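Local coordinates for protein colicin-D (PDB 5ZNM) that kills Escherichia coli and closely related bacteria as a toxin that inhibits protein synthesis, this chain holding its central domain and C-terminal tRNase domain, at residues G155-S160 with L164-L169; P199-A204 with G258-I263. One frame throughout, in Å; residues are numbered along the deposited sequence.

Contact 1: G155-S160 with L164-L169; sequences GQLINS and LALDLL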
loop_
_atom_site.group_PDB
_atom_site.type_symbol
_atom_site.label_atom_id
_atom_site.label_comp_id
_atom_site.label_asym_id
_atom_site.label_seq_id
_atom_site.Cartn_x
_atom_site.Cartn_y
_atom_site.Cartn_z
ATOM N N GLY A 155 -10.756 -8.154 17.568
ATOM C CA GLY A 155 -11.436 -7.141 16.788
ATOM C C GLY A 155 -12.818 -7.591 16.362
ATOM O O GLY A 155 -13.090 -8.787 16.228
ATOM N N GLN A 156 -13.689 -6.611 16.140
ATOM C CA GLN A 156 -15.049 -6.843 15.683
ATOM C C GLN A 156 -15.481 -5.670 14.815
ATOM O O GLN A 156 -15.281 -4.512 15.200
ATOM C CB GLN A 156 -15.988 -7.003 16.879
ATOM C CG GLN A 156 -17.406 -6.620 16.602
ATOM C CD GLN A 156 -18.344 -7.147 17.641
ATOM O OE1 GLN A 156 -18.479 -6.581 18.724
ATOM N NE2 GLN A 156 -18.999 -8.254 17.321
ATOM N N LEU A 157 -16.051 -5.963 13.647
ATOM C CA LEU A 157 -16.593 -4.927 12.778
ATOM C C LEU A 157 -18.038 -4.639 13.168
ATOM O O LEU A 157 -18.825 -5.563 13.388
ATOM C CB LEU A 157 -16.518 -5.336 11.311
ATOM C CG LEU A 157 -15.147 -5.213 10.658
ATOM C CD1 LEU A 157 -15.200 -5.772 9.251
ATOM C CD2 LEU A 157 -14.689 -3.765 10.636
ATOM N N ILE A 158 -18.381 -3.357 13.256
ATOM C CA ILE A 158 -19.696 -2.927 13.712
ATOM C C ILE A 158 -20.199 -1.826 12.796
ATOM O O ILE A 158 -19.488 -1.338 11.916
ATOM C CB ILE A 158 -19.690 -2.424 15.169
ATOM C CG1 ILE A 158 -18.886 -1.132 15.268
ATOM C CG2 ILE A 158 -19.139 -3.465 16.095
ATOM C CD1 ILE A 158 -18.955 -0.486 16.628
ATOM N N ASN A 159 -21.463 -1.453 13.003
ATOM C CA ASN A 159 -22.076 -0.321 12.330
ATOM C C ASN A 159 -22.346 0.701 13.419
ATOM O O ASN A 159 -23.161 0.453 14.312
ATOM C CB ASN A 159 -23.381 -0.700 11.631
ATOM C CG ASN A 159 -23.183 -1.639 10.467
ATOM O OD1 ASN A 159 -24.156 -2.155 9.923
ATOM N ND2 ASN A 159 -21.929 -1.862 10.066
ATOM N N SER A 160 -21.666 1.838 13.356
ATOM C CA SER A 160 -21.865 2.900 14.340
ATOM C C SER A 160 -22.196 4.184 13.594
ATOM O O SER A 160 -21.309 4.798 12.995
ATOM C CB SER A 160 -20.640 3.076 15.225
ATOM O OG SER A 160 -20.892 4.051 16.223
ATOM N N LEU A 164 -18.892 2.145 9.002
ATOM C CA LEU A 164 -18.226 0.886 9.290
ATOM C C LEU A 164 -17.081 1.168 10.255
ATOM O O LEU A 164 -16.212 1.999 9.970
ATOM C CB LEU A 164 -17.721 0.250 8.000
ATOM C CG LEU A 164 -17.066 -1.122 8.154
ATOM C CD1 LEU A 164 -17.987 -2.098 8.865
ATOM C CD2 LEU A 164 -16.646 -1.663 6.788
ATOM N N ALA A 165 -17.089 0.499 11.403
ATOM C CA ALA A 165 -16.094 0.741 12.434
ATOM C C ALA A 165 -15.525 -0.577 12.936
ATOM O O ALA A 165 -16.163 -1.629 12.846
ATOM C CB ALA A 165 -16.685 1.535 13.610
ATOM N N LEU A 166 -14.310 -0.501 13.481
ATOM C CA LEU A 166 -13.633 -1.635 14.092
ATOM C C LEU A 166 -13.524 -1.382 15.587
ATOM O O LEU A 166 -12.933 -0.380 16.008
ATOM C CB LEU A 166 -12.245 -1.831 13.479
ATOM C CG LEU A 166 -11.406 -2.999 13.989
ATOM C CD1 LEU A 166 -12.075 -4.320 13.678
ATOM C CD2 LEU A 166 -10.031 -2.932 13.360
ATOM N N ASP A 167 -14.106 -2.274 16.385
ATOM C CA ASP A 167 -13.968 -2.211 17.832
ATOM C C ASP A 167 -12.818 -3.114 18.236
ATOM O O ASP A 167 -12.827 -4.305 17.915
ATOM C CB ASP A 167 -15.249 -2.649 18.544
ATOM C CG ASP A 167 -16.263 -1.541 18.632
ATOM O OD1 ASP A 167 -15.932 -0.408 18.218
ATOM O OD2 ASP A 167 -17.379 -1.796 19.126
ATOM N N LEU A 168 -11.823 -2.541 18.910
ATOM C CA LEU A 168 -10.706 -3.300 19.442
ATOM C C LEU A 168 -10.988 -3.576 20.914
ATOM O O LEU A 168 -11.181 -2.643 21.705
ATOM C CB LEU A 168 -9.384 -2.558 19.245
ATOM C CG LEU A 168 -8.989 -2.336 17.778
ATOM C CD1 LEU A 168 -7.574 -1.798 17.664
ATOM C CD2 LEU A 168 -9.142 -3.612 16.957
ATOM N N LEU A 169 -11.023 -4.857 21.263
ATOM C CA LEU A 169 -11.464 -5.320 22.567
ATOM C C LEU A 169 -10.317 -5.993 23.294
ATOM O O LEU A 169 -9.647 -6.876 22.737
ATOM C CB LEU A 169 -12.621 -6.298 22.439
ATOM C CG LEU A 169 -13.812 -5.752 21.662
ATOM C CD1 LEU A 169 -14.738 -6.891 21.284
ATOM C CD2 LEU A 169 -14.529 -4.711 22.495
#
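Ile158 and Ala165 face each other as a hydrogen-bonded pair in an antiparallel beta hairpin, strands 153-160 and 163-170, in the part of colicin D related to the S-type pyocins. The hairpin illustrates how one ladder can carry two unlike surfaces. Four backbone bonds hold it, two at the pair Gln156 and Asp167 and two at Ile158 and Ala165; the two shortest, Asp167 N to Gln156 O and Ile158 N to Ala165 O, are both 2.8 Å.

Followed outward, Ile158 divides its atoms between two partners, CG1 on Ala165 and CG2 and CD1 on the Asp167 carboxylate. Its CB branches so that CG1 sits between the backbone N and the carbonyl carbon (chi1 67°), which brings CG1 to 3.8 Å from Ala165 CB. CG2, on the other branch, passes 3.9 Å from Asp167 OD2. The extended second torsion then carries CD1 across the carboxylate at roughly a right angle, 3.2 Å from Asp167 OD2 and 3.4 Å from Asp167 OD1. That carboxylate is buried, and OD1 finds its charge partner in Arg99 of strand 96-103, the next strand of the sheet.

The opposite face is mostly leucine, with Asn159 at its end near the turn. Leu157 CD2 lies 4.0 Å from Leu166 CD1 and also touches Leu164, while Phe128 of strand 126-131 packs on both Leu157 and Leu166. Ile158 O accepts two bonds from opposite faces of its carbonyl plane: Ala165 N on one, and on the other the amide of Asn159, whose OD1 is held by Gly288 N and whose ND2 stands 3.1 Å from Ile158 O.

Contact 2: P199-A204 with G258-I263; sequences PAVVGA and GLRDFI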
loop_
_atom_site.group_PDB
_atom_site.type_symbol
_atom_site.label_atom_id
_atom_site.label_comp_id
_atom_site.label_asym_id
_atom_site.label_seq_id
_atom_site.Cartn_x
_atom_site.Cartn_y
_atom_site.Cartn_z
ATOM N N PRO A 199 -18.116 -21.429 11.433
ATOM C CA PRO A 199 -19.282 -22.094 12.021
ATOM C C PRO A 199 -20.477 -21.153 12.118
ATOM O O PRO A 199 -20.335 -19.933 12.221
ATOM C CB PRO A 199 -18.799 -22.510 13.415
ATOM C CG PRO A 199 -17.620 -21.639 13.694
ATOM C CD PRO A 199 -16.974 -21.375 12.363
ATOM N N ALA A 200 -21.658 -21.753 12.065
ATOM C CA ALA A 200 -22.880 -21.062 12.427
ATOM C C ALA A 200 -22.792 -20.579 13.869
ATOM O O ALA A 200 -22.108 -21.176 14.703
ATOM C CB ALA A 200 -24.086 -21.987 12.246
ATOM N N VAL A 201 -23.480 -19.467 14.149
ATOM C CA VAL A 201 -23.589 -18.885 15.486
ATOM C C VAL A 201 -25.043 -18.467 15.694
ATOM O O VAL A 201 -25.847 -18.462 14.765
ATOM C CB VAL A 201 -22.660 -17.667 15.668
ATOM C CG1 VAL A 201 -21.189 -18.058 15.515
ATOM C CG2 VAL A 201 -23.027 -16.586 14.642
ATOM N N VAL A 202 -25.377 -18.098 16.928
ATOM C CA VAL A 202 -26.690 -17.510 17.187
ATOM C C VAL A 202 -26.839 -16.242 16.352
ATOM O O VAL A 202 -26.101 -15.269 16.542
ATOM C CB VAL A 202 -26.885 -17.210 18.682
ATOM C CG1 VAL A 202 -28.142 -16.352 18.916
ATOM C CG2 VAL A 202 -26.950 -18.489 19.474
ATOM N N GLY A 203 -27.787 -16.251 15.415
ATOM C CA GLY A 203 -28.020 -15.116 14.546
ATOM C C GLY A 203 -27.393 -15.176 13.173
ATOM O O GLY A 203 -27.540 -14.216 12.403
ATOM N N ALA A 204 -26.717 -16.273 12.824
ATOM C CA ALA A 204 -26.120 -16.288 11.501
ATOM C C ALA A 204 -25.798 -17.715 11.082
ATOM O O ALA A 204 -25.352 -18.501 11.922
ATOM C CB ALA A 204 -24.843 -15.433 11.456
ATOM N N GLY A 258 -20.695 -11.867 19.349
ATOM C CA GLY A 258 -20.487 -11.011 18.205
ATOM C C GLY A 258 -19.154 -11.190 17.509
ATOM O O GLY A 258 -18.837 -10.403 16.609
ATOM N N LEU A 259 -18.363 -12.198 17.895
ATOM C CA LEU A 259 -16.992 -12.373 17.417
ATOM C C LEU A 259 -16.908 -13.589 16.513
ATOM O O LEU A 259 -17.003 -14.726 16.986
ATOM C CB LEU A 259 -16.019 -12.531 18.581
ATOM C CG LEU A 259 -15.813 -11.297 19.438
ATOM C CD1 LEU A 259 -14.629 -11.530 20.352
ATOM C CD2 LEU A 259 -15.601 -10.075 18.570
ATOM N N ARG A 260 -16.681 -13.355 15.229
ATOM C CA ARG A 260 -16.353 -14.415 14.287
ATOM C C ARG A 260 -15.004 -14.057 13.672
ATOM O O ARG A 260 -14.921 -13.693 12.499
ATOM C CB ARG A 260 -17.418 -14.571 13.227
ATOM C CG ARG A 260 -18.813 -14.609 13.767
ATOM C CD ARG A 260 -19.764 -14.604 12.618
ATOM N NE ARG A 260 -20.043 -15.950 12.138
ATOM C CZ ARG A 260 -20.814 -16.192 11.084
ATOM N NH1 ARG A 260 -21.352 -15.162 10.414
ATOM N NH2 ARG A 260 -21.063 -17.447 10.714
ATOM N N ASP A 261 -13.963 -14.088 14.488
ATOM C CA ASP A 261 -12.618 -13.789 14.014
ATOM C C ASP A 261 -11.788 -15.063 13.998
ATOM O O ASP A 261 -12.084 -16.036 14.699
ATOM C CB ASP A 261 -11.948 -12.714 14.888
ATOM C CG ASP A 261 -12.014 -13.050 16.365
ATOM O OD1 ASP A 261 -12.984 -13.721 16.772
ATOM O OD2 ASP A 261 -11.101 -12.648 17.116
ATOM N N PHE A 262 -10.746 -15.068 13.167
ATOM C CA PHE A 262 -9.936 -16.272 13.051
ATOM C C PHE A 262 -8.567 -15.892 12.515
ATOM O O PHE A 262 -8.319 -14.743 12.147
ATOM C CB PHE A 262 -10.611 -17.314 12.147
ATOM C CG PHE A 262 -10.779 -16.874 10.702
ATOM C CD1 PHE A 262 -11.892 -16.134 10.309
ATOM C CD2 PHE A 262 -9.837 -17.236 9.734
ATOM C CE1 PHE A 262 -12.066 -15.747 8.993
ATOM C CE2 PHE A 262 -9.991 -16.854 8.414
ATOM C CZ PHE A 262 -11.114 -16.102 8.034
ATOM N N ILE A 263 -7.678 -16.877 12.476
ATOM C CA ILE A 263 -6.365 -16.734 11.861
ATOM C C ILE A 263 -6.236 -17.794 10.772
ATOM O O ILE A 263 -6.726 -18.921 10.933
ATOM C CB ILE A 263 -5.251 -16.858 12.924
ATOM C CG1 ILE A 263 -5.294 -15.625 13.838
ATOM C CG2 ILE A 263 -3.873 -17.005 12.280
ATOM C CD1 ILE A 263 -4.475 -15.750 15.093
HETATM O O HOH W 1 -18.379 -18.125 13.237
#
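Arg260, two residues ahead of Phe262 in the chain, reaches to a type II beta turn, Val201 to Ala204, in the loop joining strands 194-198 and 207-212. It is an example of one long side chain joining a loop to a segment distant in sequence; every close contact across the pair is made by Arg260. With CG anti to the carbonyl carbon (chi1 -47°) and chi2 extended, the chain runs out straight before bending at chi3, 88°, which swings the guanidinium round against the loop.

There the group is used by edge and by face. At the edge, Arg260 NH2 donates to Pro199 O at 3.0 Å in a nearly straight bond (166°). The oxygen lies close to the guanidinium plane, yet the nitrogen stands above the plane of the carbonyl. NH2 has a second backbone acceptor in Pro205 O, just beyond the turn, so one nitrogen reaches carbonyls before and after it. Over one face come two methyl groups, Val201 CG2 3.9 Å from Arg260 NE and Ala204 CB 3.7 Å from Arg260 NH1. Both Val201 and Ala204 also touch Pro284.

The turn itself is closed by backbone bonds in both directions between Val201 and Ala204. A water also lies at the edge, in the guanidinium plane: it accepts from Arg260 NE at 3.0 Å and donates to Pro199 O at 2.9 Å.

In the fold
The centres of contacts 1 and 2 are about 14 Å apart, and the chain completes contact 1 before it enters contact 2. They meet through Leu259, the neighbour of Arg260: Leu259 CD2 packs 3.5 Å from Gln156 CB and 4.3 Å from Leu169 CD1. Tyr278 of strand 274-281 adds a second tie, its hydroxyl bonding both Gly155 N and an Asp261 carboxylate oxygen. The 199-204 loop also meets helix 314-329, where Arg321 donates to Gly203 O, a bond that links the loop of contact 2 to the C-terminal tRNase domain. The two differ in burial: contact 1 is buried, whereas contact 2 lies at the surface, although Arg260 itself is buried.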